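Local coordinates for protein disulfide-isomerase A4 (PDB 3EC3) that catalyses the rearrangement of disulfide bonds in proteins as an endoplasmic reticulum isomerase, and is represented by its noncatalytic b and b' thioredoxin-like domains, at residues 28-33 with 58-63; 74-79 with 108-113; 136-141 with 193-198. The protein carries 1 engineered substitution. One frame throughout, in Å; residues are numbered along the deposited sequence.

Contact 1. Residues 28-33 with 58-63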
ATOM      1  N   VAL A  28      -4.204  -0.983  -7.918  1.00 17.35           N
ATOM      2  CA  VAL A  28      -4.803  -1.273  -9.200  1.00 17.15           C
ATOM      3  C   VAL A  28      -3.806  -2.132  -9.993  1.00 16.58           C
ATOM      4  O   VAL A  28      -2.708  -1.653 -10.331  1.00 14.22           O
ATOM      5  CB  VAL A  28      -5.034   0.026  -9.973  1.00 17.15           C
ATOM      6  CG1 VAL A  28      -5.648  -0.272 -11.363  1.00 18.56           C
ATOM      7  CG2 VAL A  28      -5.909   1.029  -9.114  1.00 21.21           C
ATOM      8  N   ILE A  29      -4.206  -3.368 -10.296  1.00 14.02           N
ATOM      9  CA  ILE A  29      -3.357  -4.286 -10.989  1.00 14.55           C
ATOM     10  C   ILE A  29      -3.940  -4.494 -12.380  1.00 15.71           C
ATOM     11  O   ILE A  29      -5.093  -4.952 -12.525  1.00 14.90           O
ATOM     12  CB  ILE A  29      -3.263  -5.624 -10.237  1.00 14.83           C
ATOM     13  CG1 ILE A  29      -2.781  -5.386  -8.784  1.00 14.98           C
ATOM     14  CG2 ILE A  29      -2.311  -6.537 -10.948  1.00 10.84           C
ATOM     15  CD1 ILE A  29      -2.987  -6.666  -7.888  1.00 17.30           C
ATOM     16  N   LEU A  30      -3.154  -4.127 -13.386  1.00 15.70           N
ATOM     17  CA  LEU A  30      -3.643  -4.087 -14.753  1.00 16.21           C
ATOM     18  C   LEU A  30      -2.745  -4.829 -15.723  1.00 16.39           C
ATOM     19  O   LEU A  30      -1.633  -4.351 -16.017  1.00 17.58           O
ATOM     20  CB  LEU A  30      -3.755  -2.658 -15.214  1.00 15.96           C
ATOM     21  CG  LEU A  30      -4.426  -2.545 -16.588  1.00 20.28           C
ATOM     22  CD1 LEU A  30      -5.803  -3.138 -16.639  1.00 21.54           C
ATOM     23  CD2 LEU A  30      -4.476  -1.062 -16.993  1.00 24.83           C
ATOM     24  N   GLY A  31      -3.265  -5.896 -16.305  1.00 15.30           N
ATOM     25  CA  GLY A  31      -2.560  -6.592 -17.405  1.00 16.05           C
ATOM     26  C   GLY A  31      -2.890  -5.921 -18.731  1.00 16.75           C
ATOM     27  O   GLY A  31      -4.077  -5.795 -19.092  1.00 17.79           O
ATOM     28  N   VAL A  32      -1.871  -5.530 -19.499  1.00 15.04           N
ATOM     29  CA  VAL A  32      -2.134  -4.847 -20.783  1.00 13.70           C
ATOM     30  C   VAL A  32      -1.587  -5.730 -21.892  1.00 14.09           C
ATOM     31  O   VAL A  32      -0.367  -5.847 -22.037  1.00 14.38           O
ATOM     32  CB  VAL A  32      -1.419  -3.473 -20.840  1.00 14.31           C
ATOM     33  CG1 VAL A  32      -1.689  -2.733 -22.196  1.00 14.36           C
ATOM     34  CG2 VAL A  32      -1.825  -2.559 -19.615  1.00 13.63           C
ATOM     35  N   PHE A  33      -2.472  -6.294 -22.691  1.00 14.25           N
ATOM     36  CA  PHE A  33      -2.134  -7.371 -23.636  1.00 14.48           C
ATOM     37  C   PHE A  33      -2.734  -7.146 -24.991  1.00 14.76           C
ATOM     38  O   PHE A  33      -3.568  -6.272 -25.156  1.00 16.74           O
ATOM     39  CB  PHE A  33      -2.494  -8.731 -23.012  1.00 15.25           C
ATOM     40  CG  PHE A  33      -1.648  -9.027 -21.793  1.00 14.26           C
ATOM     41  CD1 PHE A  33      -2.202  -8.917 -20.509  1.00 16.91           C
ATOM     42  CD2 PHE A  33      -0.268  -9.305 -21.941  1.00 16.71           C
ATOM     43  CE1 PHE A  33      -1.412  -9.143 -19.368  1.00 17.06           C
ATOM     44  CE2 PHE A  33       0.538  -9.514 -20.814  1.00 18.09           C
ATOM     45  CZ  PHE A  33      -0.040  -9.427 -19.516  1.00 15.72           C
ATOM     46  N   HIS A  58      -7.282  -6.767 -13.063  1.00 15.97           N
ATOM     47  CA  HIS A  58      -7.973  -6.299 -14.243  1.00 16.64           C
ATOM     48  C   HIS A  58      -7.056  -6.518 -15.439  1.00 17.60           C
ATOM     49  O   HIS A  58      -5.836  -6.738 -15.247  1.00 17.90           O
ATOM     50  CB  HIS A  58      -8.306  -4.824 -14.129  1.00 16.53           C
ATOM     51  CG  HIS A  58      -9.111  -4.507 -12.906  1.00 19.39           C
ATOM     52  ND1 HIS A  58     -10.485  -4.485 -12.912  1.00 20.99           N
ATOM     53  CD2 HIS A  58      -8.730  -4.299 -11.619  1.00 21.61           C
ATOM     54  CE1 HIS A  58     -10.925  -4.219 -11.685  1.00 22.38           C
ATOM     55  NE2 HIS A  58      -9.876  -4.090 -10.883  1.00 20.82           N
ATOM     56  N   HIS A  59      -7.646  -6.450 -16.627  1.00 16.72           N
ATOM     57  CA  HIS A  59      -6.848  -6.543 -17.869  1.00 18.01           C
ATOM     58  C   HIS A  59      -7.452  -5.710 -18.941  1.00 17.60           C
ATOM     59  O   HIS A  59      -8.615  -5.359 -18.877  1.00 19.55           O
ATOM     60  CB  HIS A  59      -6.694  -8.001 -18.344  1.00 16.87           C
ATOM     61  CG  HIS A  59      -7.982  -8.656 -18.721  1.00 17.36           C
ATOM     62  ND1 HIS A  59      -8.762  -9.333 -17.819  1.00 17.79           N
ATOM     63  CD2 HIS A  59      -8.618  -8.751 -19.914  1.00 15.80           C
ATOM     64  CE1 HIS A  59      -9.819  -9.835 -18.439  1.00 19.00           C
ATOM     65  NE2 HIS A  59      -9.750  -9.506 -19.720  1.00 17.25           N
ATOM     66  N   THR A  60      -6.646  -5.337 -19.926  1.00 16.86           N
ATOM     67  CA  THR A  60      -7.191  -4.630 -21.053  1.00 18.76           C
ATOM     68  C   THR A  60      -6.441  -5.018 -22.320  1.00 18.08           C
ATOM     69  O   THR A  60      -5.234  -5.344 -22.270  1.00 17.35           O
ATOM     70  CB  THR A  60      -7.141  -3.076 -20.817  1.00 19.91           C
ATOM     71  OG1 THR A  60      -7.820  -2.426 -21.889  1.00 24.00           O
ATOM     72  CG2 THR A  60      -5.707  -2.563 -20.767  1.00 18.67           C
ATOM     73  N   PHE A  61      -7.144  -4.988 -23.437  1.00 17.73           N
ATOM     74  CA  PHE A  61      -6.498  -5.181 -24.722  1.00 19.54           C
ATOM     75  C   PHE A  61      -6.555  -3.890 -25.555  1.00 21.90           C
ATOM     76  O   PHE A  61      -6.275  -3.915 -26.752  1.00 23.00           O
ATOM     77  CB  PHE A  61      -7.188  -6.317 -25.491  1.00 19.15           C
ATOM     78  CG  PHE A  61      -7.437  -7.534 -24.676  1.00 16.13           C
ATOM     79  CD1 PHE A  61      -8.739  -8.017 -24.512  1.00 18.65           C
ATOM     80  CD2 PHE A  61      -6.377  -8.198 -24.055  1.00 15.34           C
ATOM     81  CE1 PHE A  61      -8.993  -9.165 -23.747  1.00 17.22           C
ATOM     82  CE2 PHE A  61      -6.608  -9.377 -23.278  1.00 16.69           C
ATOM     83  CZ  PHE A  61      -7.902  -9.844 -23.126  1.00 17.18           C
ATOM     84  N   SER A  62      -6.922  -2.778 -24.916  1.00 23.34           N
ATOM     85  CA  SER A  62      -7.178  -1.478 -25.594  1.00 24.47           C
ATOM     86  C   SER A  62      -5.899  -0.712 -25.865  1.00 25.57           C
ATOM     87  O   SER A  62      -5.187  -0.373 -24.924  1.00 23.74           O
ATOM     88  CB  SER A  62      -8.056  -0.613 -24.685  1.00 25.44           C
ATOM     89  OG  SER A  62      -8.217   0.704 -25.187  1.00 26.91           O
ATOM     90  N   THR A  63      -5.617  -0.413 -27.133  1.00 25.66           N
ATOM     91  CA  THR A  63      -4.457   0.418 -27.463  1.00 27.00           C
ATOM     92  C   THR A  63      -4.673   1.838 -26.958  1.00 26.58           C
ATOM     93  O   THR A  63      -3.718   2.512 -26.633  1.00 26.64           O
ATOM     94  CB  THR A  63      -4.111   0.413 -28.979  1.00 27.69           C
ATOM     95  OG1 THR A  63      -5.234   0.892 -29.741  1.00 28.86           O
ATOM     96  CG2 THR A  63      -3.763  -0.988 -29.429  1.00 27.77           C
TER
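Gly31 is gripped by His58 and Thr60 of the neighbouring parallel strand. Its N-H gives a nearly straight bond to His58 O (2.9 Å, 173° at the hydrogen), with the donor tilted out of that carbonyl's plane, and its own O accepts from Thr60 N at 2.7 Å, almost along the C=O axis. His58 N to Ile29 O and Phe33 N to Thr60 O continue the ladder at either end. Gly31 suits its place because a CB there would run into Phe33 CE1. Leu30, Val32, His58 and Thr60 share one face of the sheet. A chi2 of 58° sends Leu30 CD1 across to His59 CA at 3.8 Å. Beta-branched Val32 and Thr60 suit extended positions whose side chains lie side by side, CG2 atoms 4.0 Å apart, on the face that helix 63-69 packs against with Ala66 and Ile65. With helix 39-51 as crossover, the strands form a right-handed beta-alpha-beta unit of the thioredoxin fold. Beyond the ladder, Phe33 CB packs on Phe61 CD2 (4.1 Å). Thr60 OG1 accepts from Ser62 N in an ST turn, and Ser62 then N-caps helix 63-69. On the opposite face His59 ND1 is hydrogen-bonded to Ser8.

Contact 2. Residues 74-79 with 108-113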
ATOM      1  N   GLY A  74       1.725  -5.891 -23.630  1.00 21.78           N
ATOM      2  CA  GLY A  74       2.550  -6.988 -23.125  1.00 19.29           C
ATOM      3  C   GLY A  74       3.166  -6.641 -21.795  1.00 19.35           C
ATOM      4  O   GLY A  74       4.344  -6.910 -21.556  1.00 17.87           O
ATOM      5  N   LYS A  75       2.372  -6.006 -20.935  1.00 18.98           N
ATOM      6  CA  LYS A  75       2.874  -5.502 -19.672  1.00 20.11           C
ATOM      7  C   LYS A  75       1.922  -5.773 -18.500  1.00 19.08           C
ATOM      8  O   LYS A  75       0.696  -5.796 -18.642  1.00 19.79           O
ATOM      9  CB  LYS A  75       3.093  -3.967 -19.748  1.00 20.73           C
ATOM     10  CG  LYS A  75       3.940  -3.440 -20.952  1.00 24.69           C
ATOM     11  CD  LYS A  75       5.394  -3.702 -20.774  1.00 25.98           C
ATOM     12  CE  LYS A  75       6.199  -3.196 -21.965  1.00 31.38           C
ATOM     13  NZ  LYS A  75       7.455  -3.993 -22.025  1.00 35.17           N
ATOM     14  N   LEU A  76       2.490  -5.903 -17.311  1.00 18.21           N
ATOM     15  CA  LEU A  76       1.710  -5.865 -16.100  1.00 18.71           C
ATOM     16  C   LEU A  76       1.991  -4.484 -15.460  1.00 18.78           C
ATOM     17  O   LEU A  76       3.157  -4.111 -15.281  1.00 18.57           O
ATOM     18  CB  LEU A  76       2.229  -6.982 -15.204  1.00 19.85           C
ATOM     19  CG  LEU A  76       1.579  -7.446 -13.903  1.00 25.80           C
ATOM     20  CD1 LEU A  76       2.556  -7.452 -12.736  1.00 26.68           C
ATOM     21  CD2 LEU A  76       0.183  -6.857 -13.612  1.00 22.98           C
ATOM     22  N   VAL A  77       0.944  -3.735 -15.107  1.00 19.03           N
ATOM     23  CA  VAL A  77       1.117  -2.372 -14.633  1.00 18.14           C
ATOM     24  C   VAL A  77       0.440  -2.353 -13.261  1.00 19.28           C
ATOM     25  O   VAL A  77      -0.694  -2.806 -13.133  1.00 16.93           O
ATOM     26  CB  VAL A  77       0.438  -1.358 -15.584  1.00 19.41           C
ATOM     27  CG1 VAL A  77       0.548   0.045 -15.017  1.00 21.08           C
ATOM     28  CG2 VAL A  77       1.035  -1.452 -17.028  1.00 17.91           C
ATOM     29  N   LEU A  78       1.135  -1.841 -12.250  1.00 17.63           N
ATOM     30  CA  LEU A  78       0.555  -1.688 -10.923  1.00 19.71           C
ATOM     31  C   LEU A  78       0.595  -0.209 -10.596  1.00 20.03           C
ATOM     32  O   LEU A  78       1.678   0.443 -10.720  1.00 18.67           O
ATOM     33  CB  LEU A  78       1.355  -2.443  -9.873  1.00 20.31           C
ATOM     34  CG  LEU A  78       0.862  -3.865  -9.533  1.00 23.67           C
ATOM     35  CD1 LEU A  78       1.346  -4.753 -10.588  1.00 22.63           C
ATOM     36  CD2 LEU A  78       1.437  -4.297  -8.134  1.00 22.20           C
HETATM   37  N   MSE A  79      -0.551   0.314 -10.182  1.00 19.14           N
HETATM   38  CA  MSE A  79      -0.666   1.705  -9.849  1.00 22.51           C
HETATM   39  C   MSE A  79      -1.395   1.842  -8.529  1.00 21.94           C
HETATM   40  O   MSE A  79      -2.172   0.960  -8.149  1.00 22.69           O
HETATM   41  CB  MSE A  79      -1.441   2.417 -10.945  1.00 22.80           C
HETATM   42  CG  MSE A  79      -0.722   2.412 -12.269  1.00 22.96           C
HETATM   43 SE   MSE A  79      -1.853   3.211 -13.649  0.70 32.94          SE
HETATM   44  CE  MSE A  79      -3.010   1.670 -13.954  1.00 34.52           C
ATOM     45  N   ASP A 108       5.215 -12.877  -7.744  1.00 24.12           N
ATOM     46  CA  ASP A 108       6.219 -12.168  -6.954  1.00 24.73           C
ATOM     47  C   ASP A 108       6.187 -10.646  -7.115  1.00 23.67           C
ATOM     48  O   ASP A 108       6.245  -9.938  -6.118  1.00 23.20           O
ATOM     49  CB  ASP A 108       7.621 -12.687  -7.294  1.00 25.00           C
ATOM     50  CG  ASP A 108       7.905 -14.061  -6.698  1.00 27.01           C
ATOM     51  OD1 ASP A 108       7.044 -14.648  -6.000  1.00 26.68           O
ATOM     52  OD2 ASP A 108       9.013 -14.557  -6.949  1.00 28.75           O
ATOM     53  N   TYR A 109       6.116 -10.149  -8.358  1.00 23.49           N
ATOM     54  CA  TYR A 109       6.137  -8.695  -8.637  1.00 22.55           C
ATOM     55  C   TYR A 109       4.915  -7.988  -8.012  1.00 22.64           C
ATOM     56  O   TYR A 109       5.031  -6.870  -7.462  1.00 23.00           O
ATOM     57  CB  TYR A 109       6.141  -8.456 -10.144  1.00 22.52           C
ATOM     58  CG  TYR A 109       6.467  -7.050 -10.598  1.00 22.11           C
ATOM     59  CD1 TYR A 109       5.460  -6.151 -10.888  1.00 20.74           C
ATOM     60  CD2 TYR A 109       7.791  -6.642 -10.762  1.00 21.45           C
ATOM     61  CE1 TYR A 109       5.745  -4.869 -11.334  1.00 22.17           C
ATOM     62  CE2 TYR A 109       8.095  -5.370 -11.198  1.00 23.36           C
ATOM     63  CZ  TYR A 109       7.057  -4.489 -11.481  1.00 21.97           C
ATOM     64  OH  TYR A 109       7.341  -3.219 -11.904  1.00 23.44           O
ATOM     65  N   VAL A 110       3.751  -8.623  -8.121  1.00 22.10           N
ATOM     66  CA  VAL A 110       2.512  -8.101  -7.512  1.00 21.64           C
ATOM     67  C   VAL A 110       2.670  -8.008  -5.995  1.00 22.14           C
ATOM     68  O   VAL A 110       2.381  -6.995  -5.408  1.00 22.09           O
ATOM     69  CB  VAL A 110       1.285  -8.993  -7.876  1.00 21.86           C
ATOM     70  CG1 VAL A 110       0.082  -8.576  -7.067  1.00 21.19           C
ATOM     71  CG2 VAL A 110       0.993  -8.900  -9.383  1.00 20.17           C
ATOM     72  N   VAL A 111       3.155  -9.075  -5.360  1.00 23.37           N
ATOM     73  CA  VAL A 111       3.315  -9.046  -3.895  1.00 23.98           C
ATOM     74  C   VAL A 111       4.333  -7.958  -3.511  1.00 24.26           C
ATOM     75  O   VAL A 111       4.039  -7.112  -2.677  1.00 25.56           O
ATOM     76  CB  VAL A 111       3.651 -10.453  -3.294  1.00 24.34           C
ATOM     77  CG1 VAL A 111       3.958 -10.371  -1.775  1.00 25.87           C
ATOM     78  CG2 VAL A 111       2.483 -11.432  -3.535  1.00 23.32           C
ATOM     79  N   LYS A 112       5.467  -7.948  -4.187  1.00 24.59           N
ATOM     80  CA  LYS A 112       6.509  -6.967  -3.961  1.00 25.05           C
ATOM     81  C   LYS A 112       5.979  -5.545  -4.016  1.00 25.11           C
ATOM     82  O   LYS A 112       6.245  -4.747  -3.101  1.00 25.46           O
ATOM     83  CB  LYS A 112       7.647  -7.158  -4.973  1.00 24.65           C
ATOM     84  CG  LYS A 112       8.758  -6.106  -4.848  1.00 27.63           C
ATOM     85  CD  LYS A 112       9.996  -6.509  -5.593  1.00 28.37           C
ATOM     86  CE  LYS A 112      11.071  -5.427  -5.509  1.00 30.64           C
ATOM     87  NZ  LYS A 112      12.226  -5.762  -6.428  1.00 33.09           N
ATOM     88  N   HIS A 113       5.214  -5.226  -5.064  1.00 24.08           N
ATOM     89  CA  HIS A 113       4.806  -3.848  -5.344  1.00 24.20           C
ATOM     90  C   HIS A 113       3.380  -3.433  -4.988  1.00 24.15           C
ATOM     91  O   HIS A 113       2.953  -2.344  -5.321  1.00 24.30           O
ATOM     92  CB  HIS A 113       5.078  -3.495  -6.814  1.00 23.94           C
ATOM     93  CG  HIS A 113       6.533  -3.385  -7.116  1.00 26.35           C
ATOM     94  ND1 HIS A 113       7.202  -4.284  -7.916  1.00 27.65           N
ATOM     95  CD2 HIS A 113       7.468  -2.516  -6.658  1.00 27.63           C
ATOM     96  CE1 HIS A 113       8.482  -3.959  -7.963  1.00 25.11           C
ATOM     97  NE2 HIS A 113       8.665  -2.885  -7.216  1.00 26.37           N
TER
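The Tyr109 ring, set between the helix and Leu76 and Leu78 of the strand, carries His113 ND1 on one face, 3.4 Å above the plane and over its centre. Leu78 CD1 approaches the edge of the same ring, near its plane, whereas Leu76 CD1 comes in obliquely, 3.7 Å from Tyr109 CD1. The His113 ring has Lys112 CG over the centre of one face and Tyr109 CG at its edge; it also stacks with the ring of His93. A weak bond from His113 ND1 to Tyr109 O (3.4 Å, 129° at the hydrogen) adds to the backbone bond that His113 N makes to the same oxygen.

The side chain of Tyr109 slides past that of Leu76 in the opposite direction. Leu76 instead crosses Val110 at about a right angle, CD1 to CG2 4.0 Å. The other leucine works further along the helix: Leu78 CD2 rests 3.7 Å from His113 O and 4.0 Å from His113 CB. Branched leucine suits both strand positions. In Leu78 the two methyls meet different helix residues, CD1 Tyr109 and Val110, CD2 His113; in Leu76 CD1 meets the helix and CD2 packs on Ile29 of the neighbouring strand. The shorter Val110 fits between helix and sheet, where Ile29 and Leu51 also touch it.

The alternation of the strand turns Leu76 and Leu78 toward the helix and Val77 and selenomethionine Met79 away from it. The axes lie 9.8 Å apart and only 14° from parallel, the layered packing of a helix against the central sheet that characterises the alpha/beta thioredoxin fold, here with the C-terminal helix 103-113 of the first domain.

Contact 3. Residues 136-141 with 193-198. Engineered in segment 193-198: Gly193 (natural residue Glu).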
ATOM      1  N   VAL A 136       5.707   0.012  10.988  1.00 18.29           N
ATOM      2  CA  VAL A 136       5.619   1.274  11.725  1.00 17.57           C
ATOM      3  C   VAL A 136       4.196   1.788  11.495  1.00 18.18           C
ATOM      4  O   VAL A 136       3.814   1.968  10.363  1.00 18.07           O
ATOM      5  CB  VAL A 136       6.676   2.300  11.241  1.00 16.88           C
ATOM      6  CG1 VAL A 136       6.548   3.660  12.029  1.00 18.45           C
ATOM      7  CG2 VAL A 136       8.097   1.728  11.369  1.00 17.30           C
ATOM      8  N   VAL A 137       3.401   1.973  12.554  1.00 17.84           N
ATOM      9  CA  VAL A 137       2.030   2.483  12.428  1.00 18.61           C
ATOM     10  C   VAL A 137       1.868   3.873  13.020  1.00 18.32           C
ATOM     11  O   VAL A 137       2.275   4.102  14.153  1.00 18.64           O
ATOM     12  CB  VAL A 137       1.008   1.560  13.124  1.00 18.08           C
ATOM     13  CG1 VAL A 137      -0.458   2.085  12.813  1.00 19.70           C
ATOM     14  CG2 VAL A 137       1.182   0.096  12.636  1.00 17.37           C
ATOM     15  N   VAL A 138       1.270   4.796  12.257  1.00 19.16           N
ATOM     16  CA  VAL A 138       0.980   6.145  12.738  1.00 18.73           C
ATOM     17  C   VAL A 138      -0.546   6.319  12.865  1.00 19.59           C
ATOM     18  O   VAL A 138      -1.295   6.213  11.880  1.00 18.67           O
ATOM     19  CB  VAL A 138       1.649   7.246  11.862  1.00 18.05           C
ATOM     20  CG1 VAL A 138       1.237   8.658  12.302  1.00 18.97           C
ATOM     21  CG2 VAL A 138       3.197   7.099  11.892  1.00 20.03           C
ATOM     22  N   TYR A 139      -0.992   6.580  14.098  1.00 19.87           N
ATOM     23  CA  TYR A 139      -2.414   6.631  14.416  1.00 20.06           C
ATOM     24  C   TYR A 139      -2.948   8.066  14.521  1.00 20.06           C
ATOM     25  O   TYR A 139      -2.382   8.908  15.231  1.00 20.14           O
ATOM     26  CB  TYR A 139      -2.678   5.958  15.769  1.00 20.64           C
ATOM     27  CG  TYR A 139      -2.230   4.518  15.889  1.00 20.33           C
ATOM     28  CD1 TYR A 139      -0.972   4.206  16.385  1.00 20.80           C
ATOM     29  CD2 TYR A 139      -3.079   3.468  15.550  1.00 21.84           C
ATOM     30  CE1 TYR A 139      -0.553   2.878  16.528  1.00 21.58           C
ATOM     31  CE2 TYR A 139      -2.657   2.122  15.681  1.00 21.12           C
ATOM     32  CZ  TYR A 139      -1.391   1.853  16.168  1.00 22.60           C
ATOM     33  OH  TYR A 139      -0.943   0.554  16.315  1.00 23.87           O
ATOM     34  N   TYR A 140      -4.062   8.312  13.861  1.00 19.69           N
ATOM     35  CA  TYR A 140      -4.756   9.590  13.950  1.00 20.73           C
ATOM     36  C   TYR A 140      -6.146   9.491  13.345  1.00 20.14           C
ATOM     37  O   TYR A 140      -6.618   8.409  13.062  1.00 20.26           O
ATOM     38  CB  TYR A 140      -3.949  10.763  13.342  1.00 19.48           C
ATOM     39  CG  TYR A 140      -3.620  10.683  11.854  1.00 20.84           C
ATOM     40  CD1 TYR A 140      -2.509   9.954  11.405  1.00 18.97           C
ATOM     41  CD2 TYR A 140      -4.376  11.392  10.914  1.00 19.75           C
ATOM     42  CE1 TYR A 140      -2.168   9.921  10.057  1.00 18.80           C
ATOM     43  CE2 TYR A 140      -4.056  11.359   9.543  1.00 20.53           C
ATOM     44  CZ  TYR A 140      -2.941  10.614   9.138  1.00 19.42           C
ATOM     45  OH  TYR A 140      -2.598  10.586   7.824  1.00 18.76           O
ATOM     46  N   SER A 141      -6.809  10.626  13.151  1.00 20.86           N
ATOM     47  CA  SER A 141      -8.125  10.610  12.515  1.00 20.83           C
ATOM     48  C   SER A 141      -7.965  10.562  11.004  1.00 20.92           C
ATOM     49  O   SER A 141      -7.627  11.574  10.378  1.00 22.98           O
ATOM     50  CB  SER A 141      -8.958  11.833  12.967  1.00 21.54           C
ATOM     51  OG  SER A 141     -10.183  11.891  12.269  1.00 23.35           O
ATOM     52  N   GLY A 193      -1.956  14.099  22.632  1.00 48.22           N
ATOM     53  CA  GLY A 193      -1.549  14.410  21.258  1.00 47.06           C
ATOM     54  C   GLY A 193      -2.489  13.826  20.229  1.00 45.70           C
ATOM     55  O   GLY A 193      -2.991  12.727  20.405  1.00 46.21           O
ATOM     56  N   ASP A 194      -2.729  14.570  19.151  1.00 44.16           N
ATOM     57  CA  ASP A 194      -3.618  14.123  18.080  1.00 42.58           C
ATOM     58  C   ASP A 194      -3.060  13.002  17.215  1.00 40.86           C
ATOM     59  O   ASP A 194      -3.816  12.370  16.477  1.00 40.38           O
ATOM     60  CB  ASP A 194      -4.008  15.294  17.178  1.00 42.96           C
ATOM     61  CG  ASP A 194      -4.935  16.246  17.858  1.00 44.27           C
ATOM     62  OD1 ASP A 194      -4.946  16.236  19.105  1.00 45.82           O
ATOM     63  OD2 ASP A 194      -5.650  16.993  17.161  1.00 45.42           O
ATOM     64  N   VAL A 195      -1.752  12.775  17.296  1.00 38.74           N
ATOM     65  CA  VAL A 195      -1.080  11.784  16.441  1.00 37.81           C
ATOM     66  C   VAL A 195      -0.132  10.955  17.283  1.00 37.37           C
ATOM     67  O   VAL A 195       0.632  11.500  18.060  1.00 37.58           O
ATOM     68  CB  VAL A 195      -0.285  12.456  15.294  1.00 37.69           C
ATOM     69  CG1 VAL A 195       0.268  11.395  14.349  1.00 37.36           C
ATOM     70  CG2 VAL A 195      -1.182  13.446  14.513  1.00 36.16           C
ATOM     71  N   ASN A 196      -0.177   9.640  17.124  1.00 37.28           N
ATOM     72  CA  ASN A 196       0.651   8.732  17.930  1.00 36.66           C
ATOM     73  C   ASN A 196       1.276   7.671  17.049  1.00 37.09           C
ATOM     74  O   ASN A 196       0.826   7.485  15.912  1.00 35.80           O
ATOM     75  CB  ASN A 196      -0.219   8.082  19.000  1.00 36.85           C
ATOM     76  CG  ASN A 196      -0.559   9.038  20.114  1.00 36.82           C
ATOM     77  OD1 ASN A 196       0.282   9.328  20.959  1.00 38.08           O
ATOM     78  ND2 ASN A 196      -1.787   9.543  20.119  1.00 36.30           N
ATOM     79  N   ALA A 197       2.318   6.990  17.541  1.00 36.21           N
ATOM     80  CA  ALA A 197       3.018   6.014  16.683  1.00 36.40           C
ATOM     81  C   ALA A 197       3.473   4.787  17.462  1.00 36.29           C
ATOM     82  O   ALA A 197       3.806   4.881  18.644  1.00 36.17           O
ATOM     83  CB  ALA A 197       4.205   6.674  15.962  1.00 35.74           C
ATOM     84  N   ALA A 198       3.444   3.644  16.784  1.00 36.83           N
ATOM     85  CA  ALA A 198       3.951   2.391  17.330  1.00 36.75           C
ATOM     86  C   ALA A 198       4.751   1.597  16.286  1.00 36.75           C
ATOM     87  O   ALA A 198       4.635   1.826  15.066  1.00 37.29           O
ATOM     88  CB  ALA A 198       2.794   1.554  17.923  1.00 36.74           C
TER
HETATM   89  O   HOH W   1      -6.071  13.273  14.133  1.00 45.99           O
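Tyr139 turns the edge of its ring to Ala198, whose CB lies in the ring plane 3.9 Å from CE1. One face of the ring is covered by Val137 CG1, 3.5 Å above the plane and offset toward the rim. The small methyl of Ala198 suits a place beside so broad a ring. On the opposite face of the sheet Val138 and Val195 cross obliquely, CG1 to CG1 3.6 Å, while Val138 CG2 meets Ala197 CB at 4.2 Å. Tyr140 CB packs on Val195 CG2 and lies beside Asp194 O. Antiparallel pairing holds these groups in register: Val137 with Ala198 and Tyr139 with Asn196 are hydrogen-bonded pairs, each with two bonds such as Tyr139 N to Asn196 O at 2.7 Å, and Val138 with Ala197 is the non-hydrogen-bonded pair between them. Past the ladder a water accepts from Ser141 N (2.9 Å) and gives a weak bond to Asp194 O. Tyr139 OH bonds to Glu182 of helix 180-185, and Tyr140 OH to Thr152 O of helix 149-163. Strands 135-140 and 196-200 are thus an antiparallel pair in the mixed sheet of the second thioredoxin-like domain, with strand 170-175 parallel on the other side of 135-140 and helix 216-227 packed on Val138 and Ala197 through Leu219.

In the fold
Contacts 1 and 2 belong to the first thioredoxin-like domain and contact 3 to the second, and they follow one another along the chain. The first two share one mixed sheet, their centres 11 Å apart: strands 28-32 and 75-79 are antiparallel neighbours, and Ile29 packs on both Leu76 and Val110. Contact 3 lies on the opposite side of the chain's centre, its centre about 37 Å from that of contact 1 and 30 Å from that of contact 2, with no touch to either. Each sheet has strand order 1-3-2-4-5, so strand 135-140 is the second-domain counterpart of strand 28-32. Two separate copies of one fold in tandem thus make up this noncatalytic fragment.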